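Local coordinates for protein Mono(ADP-ribosyl)transferase SpvB (PDB 2GWM) that probably transfers ADP-ribose from NAD(+) to an arginine of host actin, which stops the actin from polymerising into filaments, at residues A[84-87]-A[93-96]; A[124-129]-A[155-160]; A[35-40]-A[54-59]; A[21-26]-A[59-64]; A[172-177]-A[185-190]. All coordinates share one frame; numbering follows the deposited sequence.

How the contacts relate
All five contacts belong to the ADP-ribosyltransferase domain of SpvB and lack cross-segment hydrogen bonds, but their settings differ. Contacts 3 and 4 lie in the N-terminal helices, share helix 50-69 and touch through Met57 and Tyr22; contact 3 is buried, and contact 4 partly so. Contact 2 bridges two non-adjacent strands of the mixed sheet beside predicted active-site residues, with a carboxylate near an aromatic ring at its margin. Contacts 1 and 5 are partly buried loop-helix packings around that sheet, and both touch contact 2: Glu96 meets Ile159, and Leu177 meets Asn125. Contacts 3 and 5 are farthest apart, with centres about 41 Å from each other.

Contact 1. Residues A[84-87]-A[93-96]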
# COMPACT_ATOMS: atom_id res chain seq x y z
N LYS A 84 -6.07 -9.51 -3.24
CA LYS A 84 -6.81 -10.34 -4.12
C LYS A 84 -6.03 -10.36 -5.39
O LYS A 84 -6.01 -9.33 -6.13
CB LYS A 84 -8.19 -9.74 -4.33
CG LYS A 84 -9.10 -10.62 -5.02
CD LYS A 84 -10.46 -9.98 -5.17
CE LYS A 84 -11.49 -11.04 -5.50
NZ LYS A 84 -11.02 -12.04 -6.53
N LEU A 85 -5.35 -11.46 -5.67
CA LEU A 85 -4.61 -11.62 -6.92
C LEU A 85 -5.21 -12.57 -7.91
O LEU A 85 -4.72 -12.63 -9.04
CB LEU A 85 -3.17 -12.09 -6.68
CG LEU A 85 -2.21 -11.17 -5.96
CD1 LEU A 85 -0.83 -11.89 -5.90
CD2 LEU A 85 -2.12 -9.82 -6.65
N ASP A 86 -6.29 -13.28 -7.57
CA ASP A 86 -6.82 -14.29 -8.45
C ASP A 86 -7.90 -13.81 -9.41
O ASP A 86 -8.56 -14.64 -10.04
CB ASP A 86 -7.31 -15.50 -7.64
CG ASP A 86 -6.18 -16.25 -7.02
OD1 ASP A 86 -5.21 -16.50 -7.71
OD2 ASP A 86 -6.25 -16.63 -5.85
N LYS A 87 -8.01 -12.49 -9.58
CA LYS A 87 -8.91 -11.90 -10.60
C LYS A 87 -8.33 -12.14 -12.00
O LYS A 87 -7.15 -11.88 -12.22
CB LYS A 87 -9.06 -10.40 -10.38
CG LYS A 87 -9.39 -9.96 -8.95
CD LYS A 87 -10.02 -8.57 -8.83
CE LYS A 87 -9.33 -7.52 -9.67
NZ LYS A 87 -10.20 -6.30 -9.90
N VAL A 93 -0.28 -9.57 -13.06
CA VAL A 93 0.18 -9.21 -11.73
C VAL A 93 0.45 -10.48 -10.90
O VAL A 93 1.48 -10.60 -10.23
CB VAL A 93 -0.84 -8.31 -11.01
CG1 VAL A 93 -0.31 -7.88 -9.65
CG2 VAL A 93 -1.20 -7.04 -11.89
N LEU A 94 -0.51 -11.40 -10.90
CA LEU A 94 -0.30 -12.67 -10.21
C LEU A 94 1.00 -13.36 -10.65
O LEU A 94 1.77 -13.87 -9.80
CB LEU A 94 -1.49 -13.60 -10.44
CG LEU A 94 -1.38 -15.04 -9.92
CD1 LEU A 94 -1.23 -15.04 -8.44
CD2 LEU A 94 -2.61 -15.83 -10.32
N LYS A 95 1.24 -13.41 -11.96
CA LYS A 95 2.41 -14.11 -12.45
C LYS A 95 3.67 -13.42 -11.94
O LYS A 95 4.59 -14.08 -11.49
CB LYS A 95 2.44 -14.10 -13.96
CG LYS A 95 3.69 -14.79 -14.49
CD LYS A 95 3.61 -15.10 -15.97
CE LYS A 95 4.86 -15.89 -16.41
NZ LYS A 95 5.00 -17.23 -15.72
N GLU A 96 3.68 -12.10 -11.98
CA GLU A 96 4.81 -11.31 -11.45
C GLU A 96 5.10 -11.61 -9.96
O GLU A 96 6.25 -11.82 -9.55
CB GLU A 96 4.52 -9.80 -11.56
CG GLU A 96 4.81 -9.17 -12.87
CD GLU A 96 5.78 -8.00 -12.69
OE1 GLU A 96 6.98 -8.21 -13.06
OE2 GLU A 96 5.37 -6.93 -12.13
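Leu85 holds CG anti to its carbonyl carbon (chi1 -66°), while Leu94 swings CG anti to the backbone nitrogen (chi1 173°), and the two leucines meet on an oblique course. The contact belongs to a strand-loop-helix connection of the ADP-ribosyltransferase fold: residues 84-87 leave strand 78-83, which carries the predicted active-site Arg81, and fold back against helix 91-97. Leu94 CD1 lodges against the base of its partner, 3.9 Å from Leu85 CB, with Leu85 CD1 only slightly farther off. The other methyl branch, Leu85 CD2, reaches Val93 CG1 at 4.0 Å, where the two side chains cross at about a right angle. Leu85 thus spreads its buried side chain over two successive residues of the helix. Its carbonyl takes part as well, since Leu85 O lies 3.7 Å from Leu94 CB. The loop is fastened from outside by Asp121, whose OD1 and OD2 accept hydrogen bonds from the backbone nitrogens of Leu85 and Asp86 respectively. Asp86 turns its carboxylate to Arg192 in a salt bridge through OD1, and that same oxygen, Asp86 OD1, rests 3.7 Å from the methyl carbon Leu94 CD2.

Contact 2. Residues A[124-129]-A[155-160]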
# COMPACT_ATOMS: atom_id res chain seq x y z
N LEU A 124 0.54 -11.58 1.89
CA LEU A 124 1.95 -11.18 1.79
C LEU A 124 2.58 -11.03 3.16
O LEU A 124 2.06 -10.35 4.05
CB LEU A 124 2.05 -9.82 1.10
CG LEU A 124 1.40 -9.72 -0.24
CD1 LEU A 124 1.63 -8.33 -0.86
CD2 LEU A 124 1.77 -10.78 -1.21
N ASN A 125 3.74 -11.69 3.35
CA ASN A 125 4.54 -11.63 4.52
C ASN A 125 5.79 -10.91 4.08
O ASN A 125 6.56 -11.42 3.35
CB ASN A 125 4.88 -13.10 4.94
CG ASN A 125 5.73 -13.19 6.16
OD1 ASN A 125 5.49 -12.52 7.18
ND2 ASN A 125 6.77 -14.08 6.09
N ILE A 126 5.89 -9.65 4.46
CA ILE A 126 6.86 -8.70 3.91
C ILE A 126 7.94 -8.34 4.90
O ILE A 126 7.69 -7.61 5.86
CB ILE A 126 6.15 -7.41 3.44
CG1 ILE A 126 5.04 -7.70 2.46
CG2 ILE A 126 7.16 -6.46 2.80
CD1 ILE A 126 4.22 -6.49 2.10
N TYR A 127 9.14 -8.88 4.68
CA TYR A 127 10.26 -8.59 5.54
C TYR A 127 10.87 -7.25 5.23
O TYR A 127 11.00 -6.87 4.07
CB TYR A 127 11.31 -9.67 5.42
CG TYR A 127 10.78 -11.01 5.98
CD1 TYR A 127 10.57 -11.16 7.34
CD2 TYR A 127 10.41 -12.06 5.13
CE1 TYR A 127 10.13 -12.35 7.87
CE2 TYR A 127 9.92 -13.24 5.64
CZ TYR A 127 9.75 -13.39 7.02
OH TYR A 127 9.26 -14.60 7.50
N LEU A 128 11.33 -6.58 6.26
CA LEU A 128 11.90 -5.25 6.15
C LEU A 128 13.27 -5.22 6.72
O LEU A 128 13.51 -5.87 7.70
CB LEU A 128 11.06 -4.25 6.96
CG LEU A 128 9.59 -4.20 6.55
CD1 LEU A 128 8.88 -3.20 7.46
CD2 LEU A 128 9.36 -3.85 5.07
N GLU A 129 14.18 -4.51 6.08
CA GLU A 129 15.50 -4.26 6.64
C GLU A 129 15.57 -2.86 7.23
O GLU A 129 14.77 -2.00 6.89
CB GLU A 129 16.58 -4.41 5.56
CG GLU A 129 16.77 -5.79 5.02
CD GLU A 129 16.96 -6.80 6.11
OE1 GLU A 129 17.89 -6.56 6.94
OE2 GLU A 129 16.22 -7.82 6.14
N THR A 155 8.17 1.45 -3.88
CA THR A 155 8.80 0.38 -3.08
C THR A 155 9.22 -0.77 -3.96
O THR A 155 8.46 -1.23 -4.79
CB THR A 155 7.84 -0.14 -2.01
OG1 THR A 155 7.28 0.92 -1.21
CG2 THR A 155 8.53 -1.09 -1.08
N LYS A 156 10.45 -1.23 -3.78
CA LYS A 156 10.97 -2.38 -4.48
C LYS A 156 10.94 -3.59 -3.53
O LYS A 156 11.42 -3.53 -2.41
CB LYS A 156 12.40 -2.15 -4.89
CG LYS A 156 12.91 -3.06 -5.94
CD LYS A 156 14.32 -2.69 -6.31
CE LYS A 156 14.44 -1.45 -7.18
NZ LYS A 156 15.92 -1.09 -7.47
N LEU A 157 10.41 -4.66 -4.05
CA LEU A 157 10.37 -5.90 -3.30
C LEU A 157 10.78 -7.10 -4.08
O LEU A 157 10.49 -7.25 -5.26
CB LEU A 157 8.99 -6.17 -2.85
CG LEU A 157 8.29 -5.01 -2.12
CD1 LEU A 157 7.41 -4.44 -3.10
CD2 LEU A 157 7.52 -5.47 -0.93
N LYS A 158 11.42 -7.97 -3.36
CA LYS A 158 11.87 -9.26 -3.90
C LYS A 158 10.93 -10.38 -3.44
O LYS A 158 10.54 -10.43 -2.29
CB LYS A 158 13.26 -9.56 -3.39
CG LYS A 158 13.71 -10.84 -3.91
CD LYS A 158 15.07 -11.20 -3.44
CE LYS A 158 15.56 -12.44 -4.23
NZ LYS A 158 16.96 -12.84 -3.91
N ILE A 159 10.55 -11.22 -4.40
CA ILE A 159 9.72 -12.41 -4.15
C ILE A 159 10.67 -13.49 -3.75
O ILE A 159 11.46 -13.98 -4.58
CB ILE A 159 9.00 -12.85 -5.44
CG1 ILE A 159 8.19 -11.70 -6.09
CG2 ILE A 159 8.15 -14.07 -5.17
CD1 ILE A 159 7.27 -11.03 -5.20
N GLU A 160 10.60 -13.89 -2.47
CA GLU A 160 11.54 -14.90 -1.97
C GLU A 160 10.98 -16.33 -2.03
O GLU A 160 11.67 -17.25 -2.44
CB GLU A 160 11.94 -14.48 -0.55
CG GLU A 160 12.70 -13.18 -0.55
CD GLU A 160 13.43 -12.91 0.75
OE1 GLU A 160 12.83 -13.16 1.84
OE2 GLU A 160 14.56 -12.40 0.65
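Ile126 and Leu157 run at a slant to each other, with the branch methyl Ile126 CG2 meeting Leu157 CD2 at 3.9 Å. CG2 of Ile126 lies anti to the backbone nitrogen, and the longer arm through CG1 is anti to the carbonyl carbon (chi1 -55°). Leu157 has an unusual second torsion (chi2 102°), which sets the direction of the CD2 branch that makes the contact. Both residues are buried, and this methyl pair is the apolar link between the segments; the Ile126 side chain lies about 5 Å from that of Arg81, a predicted active-site residue of strand 78-83. Farther along, Glu160 OE1 approaches the Tyr127 ring obliquely, 4.2 Å from Tyr127 CD2. The carboxylate has a stronger partner in Arg197, which forms a salt bridge through NE to Glu160 OE2. At the other end of the ring, the hydroxyl Tyr127 OH accepts a weak, bent hydrogen bond from Asn125 ND2 (145°), from the residue two places back in the strand. The arrangement spans the mixed sheet of the ADP-ribosyltransferase core: strand 192-198 runs between strands 122-127 and 155-164, so the side chains meet past an intervening strand. On its far flank, strand 122-127 pairs with strand 78-83.

Contact 3. Residues A[35-40]-A[54-59]; sequences ETLLSR and KNAMSV. With SO4 (sulfate ion), chain B.
Leu37 projects from helix 30-39 into the side of helix 50-69, in the N-terminal helical part of the ADP-ribosyltransferase domain. From CB the chain turns with CG anti to the carbonyl carbon (chi1 -62°), which aims the fork at Met57 and Ala56. CG already touches sulfur, with Leu37 CG 4.1 Å from Met57 SD. Beyond the fork, the methyl Leu37 CD1 comes to 3.7 Å from Met57 SD and also lies against Met57 CG. The same methyl reaches the small side chain of the preceding residue, Leu37 CD1 to Ala56 CB measuring 4.0 Å. The second methyl, Leu37 CD2, lies 3.8 Å from Ala56 O and also keeps to the sulfur, 4.0 Å from Met57 SD. Met57 is bent at chi2 and chi3, and its side chain crosses that of Leu37 at about a right angle. Phe53, Tyr60, Tyr42 and Leu43 also pack on Leu37.

Polar groups lie away from this pairing. Within helix 50-69, Lys54 O accepts from Ser58 N and Ser58 OG on opposite faces of its carbonyl plane. Just past the end of helix 30-39, Arg40 grips a sulfate ion, probably from the crystallisation liquor: NH1 donates to O2 at 3.1 Å, almost straight (164°) and at the guanidinium edge, while NH2 donates to O1 at 2.8 Å by a more bent path. The helix-helix contact therefore rests on dispersion between two methyls, a thioether and an alanine, while the sulfate is held by Arg40, just past the helix, and takes no part in it.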
# COMPACT_ATOMS: atom_id res chain seq x y z
N GLU A 35 -10.90 18.22 -8.53
CA GLU A 35 -11.63 18.84 -7.47
C GLU A 35 -10.79 18.93 -6.19
O GLU A 35 -10.83 19.93 -5.47
CB GLU A 35 -12.99 18.14 -7.25
CG GLU A 35 -14.08 19.06 -6.88
CD GLU A 35 -14.30 20.23 -7.87
OE1 GLU A 35 -14.54 20.03 -9.11
OE2 GLU A 35 -14.23 21.38 -7.40
N THR A 36 -10.02 17.89 -5.91
CA THR A 36 -9.07 17.89 -4.81
C THR A 36 -8.01 18.97 -4.93
O THR A 36 -7.70 19.69 -3.99
CB THR A 36 -8.43 16.51 -4.65
OG1 THR A 36 -9.43 15.56 -4.23
CG2 THR A 36 -7.22 16.57 -3.70
N LEU A 37 -7.42 19.07 -6.11
CA LEU A 37 -6.41 20.09 -6.32
C LEU A 37 -6.94 21.49 -6.11
O LEU A 37 -6.25 22.34 -5.54
CB LEU A 37 -5.77 19.92 -7.67
CG LEU A 37 -5.03 18.59 -7.86
CD1 LEU A 37 -4.63 18.48 -9.33
CD2 LEU A 37 -3.81 18.43 -6.97
N LEU A 38 -8.17 21.71 -6.53
CA LEU A 38 -8.78 23.04 -6.40
C LEU A 38 -9.07 23.27 -4.91
O LEU A 38 -8.71 24.32 -4.36
CB LEU A 38 -10.05 23.15 -7.22
CG LEU A 38 -10.97 24.30 -6.86
CD1 LEU A 38 -10.26 25.61 -7.04
CD2 LEU A 38 -12.25 24.27 -7.67
N SER A 39 -9.71 22.31 -4.26
CA SER A 39 -10.11 22.49 -2.87
C SER A 39 -8.95 22.66 -1.90
O SER A 39 -9.06 23.32 -0.89
CB SER A 39 -11.03 21.37 -2.42
OG SER A 39 -10.40 20.13 -2.45
N ARG A 40 -7.81 22.06 -2.21
CA ARG A 40 -6.64 22.19 -1.37
C ARG A 40 -5.66 23.25 -1.92
O ARG A 40 -4.51 23.38 -1.46
CB ARG A 40 -5.98 20.82 -1.25
CG ARG A 40 -6.90 19.78 -0.72
CD ARG A 40 -6.18 18.50 -0.25
NE ARG A 40 -5.29 18.75 0.89
CZ ARG A 40 -5.67 18.81 2.17
NH1 ARG A 40 -6.93 18.66 2.52
NH2 ARG A 40 -4.76 19.05 3.12
N LYS A 54 -0.72 17.96 -14.19
CA LYS A 54 0.35 17.05 -13.86
C LYS A 54 1.25 17.66 -12.79
O LYS A 54 1.60 17.02 -11.84
CB LYS A 54 1.20 16.74 -15.12
CG LYS A 54 2.40 15.83 -14.83
CD LYS A 54 3.30 15.62 -15.96
CE LYS A 54 4.46 14.72 -15.51
NZ LYS A 54 5.59 15.54 -14.95
N ASN A 55 1.65 18.93 -12.98
CA ASN A 55 2.55 19.58 -12.00
C ASN A 55 1.94 19.70 -10.63
O ASN A 55 2.61 19.49 -9.64
CB ASN A 55 3.03 20.95 -12.48
CG ASN A 55 3.94 20.86 -13.71
OD1 ASN A 55 4.47 19.80 -14.06
ND2 ASN A 55 4.13 21.99 -14.37
N ALA A 56 0.64 20.00 -10.56
CA ALA A 56 0.01 20.12 -9.28
C ALA A 56 -0.13 18.76 -8.59
O ALA A 56 -0.00 18.65 -7.34
CB ALA A 56 -1.35 20.83 -9.49
N MET A 57 -0.48 17.73 -9.35
CA MET A 57 -0.54 16.40 -8.79
C MET A 57 0.79 16.01 -8.19
O MET A 57 0.83 15.39 -7.15
CB MET A 57 -0.89 15.37 -9.86
CG MET A 57 -2.35 15.47 -10.25
SD MET A 57 -3.57 14.98 -8.99
CE MET A 57 -3.37 13.22 -8.96
N SER A 58 1.86 16.36 -8.87
CA SER A 58 3.19 16.09 -8.34
C SER A 58 3.42 16.70 -7.00
O SER A 58 3.93 16.07 -6.09
CB SER A 58 4.27 16.56 -9.32
OG SER A 58 4.19 15.83 -10.58
N VAL A 59 3.08 17.99 -6.86
CA VAL A 59 3.30 18.63 -5.60
C VAL A 59 2.46 17.98 -4.46
O VAL A 59 2.91 17.82 -3.33
CB VAL A 59 2.94 20.16 -5.69
CG1 VAL A 59 3.35 20.82 -4.38
CG2 VAL A 59 3.63 20.82 -6.86
S SO4 B . -6.68 20.41 5.91
O1 SO4 B . -5.35 20.63 5.36
O2 SO4 B . -7.23 19.09 5.53
O3 SO4 B . -6.58 20.59 7.37
O4 SO4 B . -7.59 21.44 5.40

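Contact 4. Residues A[21-26]-A[59-64]; sequences KYLRGD and VYINDI
Apolar contact comes first: Ile61 extends the methyl CD1 from helix 50-69 toward the last turn of helix 3-24, where Leu23 CD2 lies 3.9 Å from Ile61 CD1. The two side chains slide past each other in opposite directions, and the touch is between these two methyls. This is helix-helix packing within the N-terminal helices of the ADP-ribosyltransferase domain.

The aromatic contact uses the same methyl. Ile61 CD1 stands obliquely to the Tyr22 ring, 4.0 Å from Tyr22 CD2. Tyr22 reaches it because its CG is anti to the backbone nitrogen (chi1 179°). The same ring packs edge-to-face with Tyr28. Within helix 50-69, Ile64 CD1 sits 3.7 Å above one face of the Tyr60 ring, toward its rim.

Backbone hydrogen bonding closes the first helix in a Schellman motif: Asp26 N donates to Lys21 O at 3.0 Å and Gly25 N to Tyr22 O at 3.1 Å, with Gly25 supplying the positive phi.

Around the contact, Ile19 of helix 3-24 also touches Ile61, and Phe53 and Met57, earlier on helix 50-69, pack on Tyr22. Leu23 continues to Pro153 in a loop, while Tyr60 carries the packing on to Thr36 of helix 30-39.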
# COMPACT_ATOMS: atom_id res chain seq x y z
N LYS A 21 -4.32 4.91 -8.13
CA LYS A 21 -4.63 4.62 -9.53
C LYS A 21 -3.86 5.54 -10.47
O LYS A 21 -3.34 5.12 -11.49
CB LYS A 21 -6.13 4.72 -9.79
CG LYS A 21 -6.92 3.62 -9.14
CD LYS A 21 -8.44 3.79 -9.36
CE LYS A 21 -9.18 2.55 -8.95
NZ LYS A 21 -10.65 2.56 -9.33
N TYR A 22 -3.81 6.81 -10.13
CA TYR A 22 -3.03 7.79 -10.92
C TYR A 22 -1.56 7.36 -11.07
O TYR A 22 -1.00 7.31 -12.18
CB TYR A 22 -3.12 9.16 -10.24
CG TYR A 22 -2.33 10.26 -10.95
CD1 TYR A 22 -2.81 10.87 -12.11
CD2 TYR A 22 -1.12 10.68 -10.44
CE1 TYR A 22 -2.12 11.84 -12.73
CE2 TYR A 22 -0.38 11.69 -11.07
CZ TYR A 22 -0.90 12.26 -12.23
OH TYR A 22 -0.26 13.30 -12.88
N LEU A 23 -0.97 7.02 -9.92
CA LEU A 23 0.46 6.67 -9.89
C LEU A 23 0.70 5.40 -10.65
O LEU A 23 1.72 5.27 -11.31
CB LEU A 23 0.96 6.52 -8.45
CG LEU A 23 1.20 7.85 -7.70
CD1 LEU A 23 1.31 7.65 -6.23
CD2 LEU A 23 2.43 8.56 -8.23
N ARG A 24 -0.25 4.47 -10.61
CA ARG A 24 -0.03 3.20 -11.36
C ARG A 24 -0.16 3.33 -12.85
O ARG A 24 0.18 2.38 -13.57
CB ARG A 24 -1.03 2.17 -10.89
CG ARG A 24 -0.76 1.68 -9.53
CD ARG A 24 -1.87 0.75 -9.11
NE ARG A 24 -1.77 0.50 -7.68
CZ ARG A 24 -2.72 0.70 -6.79
NH1 ARG A 24 -3.92 1.14 -7.13
NH2 ARG A 24 -2.45 0.43 -5.51
N GLY A 25 -0.61 4.50 -13.32
CA GLY A 25 -0.88 4.70 -14.73
C GLY A 25 -2.18 4.05 -15.14
O GLY A 25 -2.42 3.84 -16.33
N ASP A 26 -3.02 3.75 -14.15
CA ASP A 26 -4.33 3.19 -14.38
C ASP A 26 -5.35 4.29 -14.64
O ASP A 26 -5.09 5.45 -14.42
CB ASP A 26 -4.77 2.37 -13.17
CG ASP A 26 -3.97 1.06 -13.03
OD1 ASP A 26 -3.36 0.63 -14.05
OD2 ASP A 26 -3.96 0.48 -11.93
N VAL A 59 3.08 17.99 -6.86
CA VAL A 59 3.30 18.63 -5.60
C VAL A 59 2.46 17.98 -4.46
O VAL A 59 2.91 17.82 -3.33
CB VAL A 59 2.94 20.16 -5.69
CG1 VAL A 59 3.35 20.82 -4.38
CG2 VAL A 59 3.63 20.82 -6.86
N TYR A 60 1.21 17.69 -4.75
CA TYR A 60 0.28 17.04 -3.84
C TYR A 60 0.84 15.68 -3.35
O TYR A 60 0.93 15.41 -2.17
CB TYR A 60 -1.00 16.89 -4.62
CG TYR A 60 -2.11 16.07 -3.97
CD1 TYR A 60 -2.41 16.16 -2.62
CD2 TYR A 60 -2.79 15.15 -4.74
CE1 TYR A 60 -3.42 15.38 -2.06
CE2 TYR A 60 -3.80 14.36 -4.21
CZ TYR A 60 -4.11 14.49 -2.87
OH TYR A 60 -5.10 13.69 -2.36
N ILE A 61 1.26 14.86 -4.30
CA ILE A 61 1.87 13.56 -3.98
C ILE A 61 3.11 13.77 -3.13
O ILE A 61 3.35 13.07 -2.14
CB ILE A 61 2.21 12.80 -5.28
CG1 ILE A 61 0.86 12.39 -5.88
CG2 ILE A 61 2.99 11.56 -4.98
CD1 ILE A 61 0.96 12.03 -7.27
N ASN A 62 3.96 14.72 -3.53
CA ASN A 62 5.17 14.95 -2.78
C ASN A 62 4.85 15.45 -1.40
O ASN A 62 5.63 15.20 -0.47
CB ASN A 62 6.04 15.95 -3.53
CG ASN A 62 6.64 15.38 -4.81
OD1 ASN A 62 6.82 14.15 -4.90
ND2 ASN A 62 7.04 16.22 -5.75
N ASP A 63 3.77 16.23 -1.23
CA ASP A 63 3.43 16.67 0.11
C ASP A 63 3.10 15.43 0.97
O ASP A 63 3.45 15.39 2.11
CB ASP A 63 2.22 17.60 0.08
CG ASP A 63 2.62 19.08 -0.07
OD1 ASP A 63 3.75 19.44 0.21
OD2 ASP A 63 1.70 19.86 -0.46
N ILE A 64 2.25 14.56 0.44
CA ILE A 64 1.87 13.36 1.19
C ILE A 64 3.10 12.53 1.53
O ILE A 64 3.24 12.11 2.70
CB ILE A 64 0.91 12.50 0.31
CG1 ILE A 64 -0.43 13.22 0.05
CG2 ILE A 64 0.70 11.17 1.03
CD1 ILE A 64 -1.17 12.62 -1.07

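Contact 5. Residues A[172-177]-A[185-190]; sequences SQLSKL and ADTNRI
On the helix whose Leu174 meets Ile190 across this contact, the carbonyl oxygen Ser172 O accepts a short hydrogen bond from Ser175 OG at 2.6 Å. The hydroxyl comes in tilted 19° from the carbonyl plane, and Lys176 N adds a weak bond to the same oxygen. Serine and backbone thus tie down the last turn of helix 168-175, which bears the leucine.

Leu174 points CG away from the backbone nitrogen (chi1 -168°) and reaches toward Ile190 tip to tip. Its CD1 methyl makes the nearer approach, with Leu174 CD1 3.7 Å from Ile190 CD1, and CD2 meets the same carbon at 4.0 Å. The isoleucine end therefore faces both prongs of the leucine fork. Thr187, one turn earlier in the chain, borders the pair, its CB lying 4.3 Å from Leu174 CD2.

The second segment winds through a short 3-10 turn at 187-189, introduced by an Asx turn: Asn188 N donates to Asp186 OD1 at 2.9 Å, meeting the carboxylate oxygen from above its plane (55° out of it). Ile190 N closes the turn onto Thr187 O at 3.1 Å, just as the chain heads into strand 192-198.

Ile123 and Ile119 also touch Ile190, and Ile193 touches Leu174, so the helix end, the loop and the sheet share one apolar patch. Across the two segments, the contact is made by aliphatic carbons, without a hydrogen bond or salt bridge, while the polar bonds stay local and shape each turn separately.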
# COMPACT_ATOMS: atom_id res chain seq x y z
N SER A 172 1.52 -24.46 8.70
CA SER A 172 2.43 -23.97 9.72
C SER A 172 2.75 -22.52 9.46
O SER A 172 2.66 -21.72 10.39
CB SER A 172 3.71 -24.77 9.70
OG SER A 172 4.58 -24.40 10.74
N GLN A 173 3.08 -22.17 8.20
CA GLN A 173 3.40 -20.74 7.96
C GLN A 173 2.23 -19.87 8.27
O GLN A 173 2.34 -18.79 8.85
CB GLN A 173 3.91 -20.57 6.55
CG GLN A 173 5.29 -21.18 6.32
CD GLN A 173 5.99 -20.63 5.10
OE1 GLN A 173 5.88 -19.45 4.77
NE2 GLN A 173 6.70 -21.49 4.41
N LEU A 174 1.06 -20.31 7.85
CA LEU A 174 -0.14 -19.52 8.10
C LEU A 174 -0.39 -19.35 9.57
O LEU A 174 -0.78 -18.28 10.04
CB LEU A 174 -1.34 -20.17 7.41
CG LEU A 174 -2.59 -19.35 7.33
CD1 LEU A 174 -2.37 -18.08 6.60
CD2 LEU A 174 -3.69 -20.13 6.72
N SER A 175 -0.15 -20.40 10.37
CA SER A 175 -0.40 -20.37 11.78
C SER A 175 0.52 -19.39 12.52
O SER A 175 0.22 -18.99 13.62
CB SER A 175 -0.19 -21.77 12.36
OG SER A 175 1.16 -22.09 12.52
N LYS A 176 1.63 -19.05 11.87
CA LYS A 176 2.64 -18.14 12.45
C LYS A 176 2.46 -16.72 11.96
O LYS A 176 3.24 -15.83 12.30
CB LYS A 176 4.06 -18.71 12.21
CG LYS A 176 4.20 -20.09 12.85
CD LYS A 176 5.59 -20.56 12.97
CE LYS A 176 5.66 -21.92 13.63
NZ LYS A 176 7.02 -22.09 14.21
N LEU A 177 1.41 -16.50 11.16
CA LEU A 177 0.95 -15.12 10.82
C LEU A 177 -0.21 -14.72 11.76
O LEU A 177 -0.96 -15.53 12.20
CB LEU A 177 0.58 -15.04 9.33
CG LEU A 177 1.67 -15.45 8.33
CD1 LEU A 177 1.20 -15.44 6.91
CD2 LEU A 177 2.92 -14.62 8.44
N ALA A 185 -14.02 -13.34 8.51
CA ALA A 185 -12.74 -14.07 8.41
C ALA A 185 -12.97 -15.52 8.03
O ALA A 185 -13.76 -16.18 8.70
CB ALA A 185 -12.05 -14.03 9.76
N ASP A 186 -12.23 -16.00 7.01
CA ASP A 186 -12.25 -17.44 6.64
C ASP A 186 -10.98 -17.83 5.99
O ASP A 186 -10.77 -17.55 4.83
CB ASP A 186 -13.41 -17.75 5.69
CG ASP A 186 -13.52 -19.25 5.36
OD1 ASP A 186 -12.67 -20.06 5.89
OD2 ASP A 186 -14.45 -19.64 4.61
N THR A 187 -10.11 -18.49 6.75
CA THR A 187 -8.84 -18.88 6.20
C THR A 187 -8.91 -19.88 5.04
O THR A 187 -7.92 -20.00 4.30
CB THR A 187 -7.85 -19.42 7.26
OG1 THR A 187 -8.48 -20.53 7.89
CG2 THR A 187 -7.50 -18.33 8.23
N ASN A 188 -10.05 -20.54 4.87
CA ASN A 188 -10.17 -21.46 3.75
C ASN A 188 -10.13 -20.74 2.39
O ASN A 188 -9.92 -21.38 1.36
CB ASN A 188 -11.38 -22.34 3.85
CG ASN A 188 -11.36 -23.25 5.09
OD1 ASN A 188 -12.40 -23.41 5.77
ND2 ASN A 188 -10.24 -23.75 5.42
N ARG A 189 -10.33 -19.42 2.41
CA ARG A 189 -10.24 -18.58 1.21
C ARG A 189 -8.82 -18.38 0.70
O ARG A 189 -8.61 -17.97 -0.42
CB ARG A 189 -10.76 -17.16 1.50
CG ARG A 189 -12.23 -17.13 1.86
CD ARG A 189 -12.70 -15.71 2.35
NE ARG A 189 -12.34 -14.71 1.36
CZ ARG A 189 -11.88 -13.47 1.58
NH1 ARG A 189 -11.69 -12.96 2.80
NH2 ARG A 189 -11.60 -12.71 0.52
N ILE A 190 -7.83 -18.69 1.53
CA ILE A 190 -6.46 -18.37 1.21
C ILE A 190 -5.87 -19.35 0.24
O ILE A 190 -5.89 -20.57 0.52
CB ILE A 190 -5.58 -18.25 2.47
CG1 ILE A 190 -6.15 -17.18 3.42
CG2 ILE A 190 -4.13 -17.95 2.14
CD1 ILE A 190 -5.51 -17.21 4.76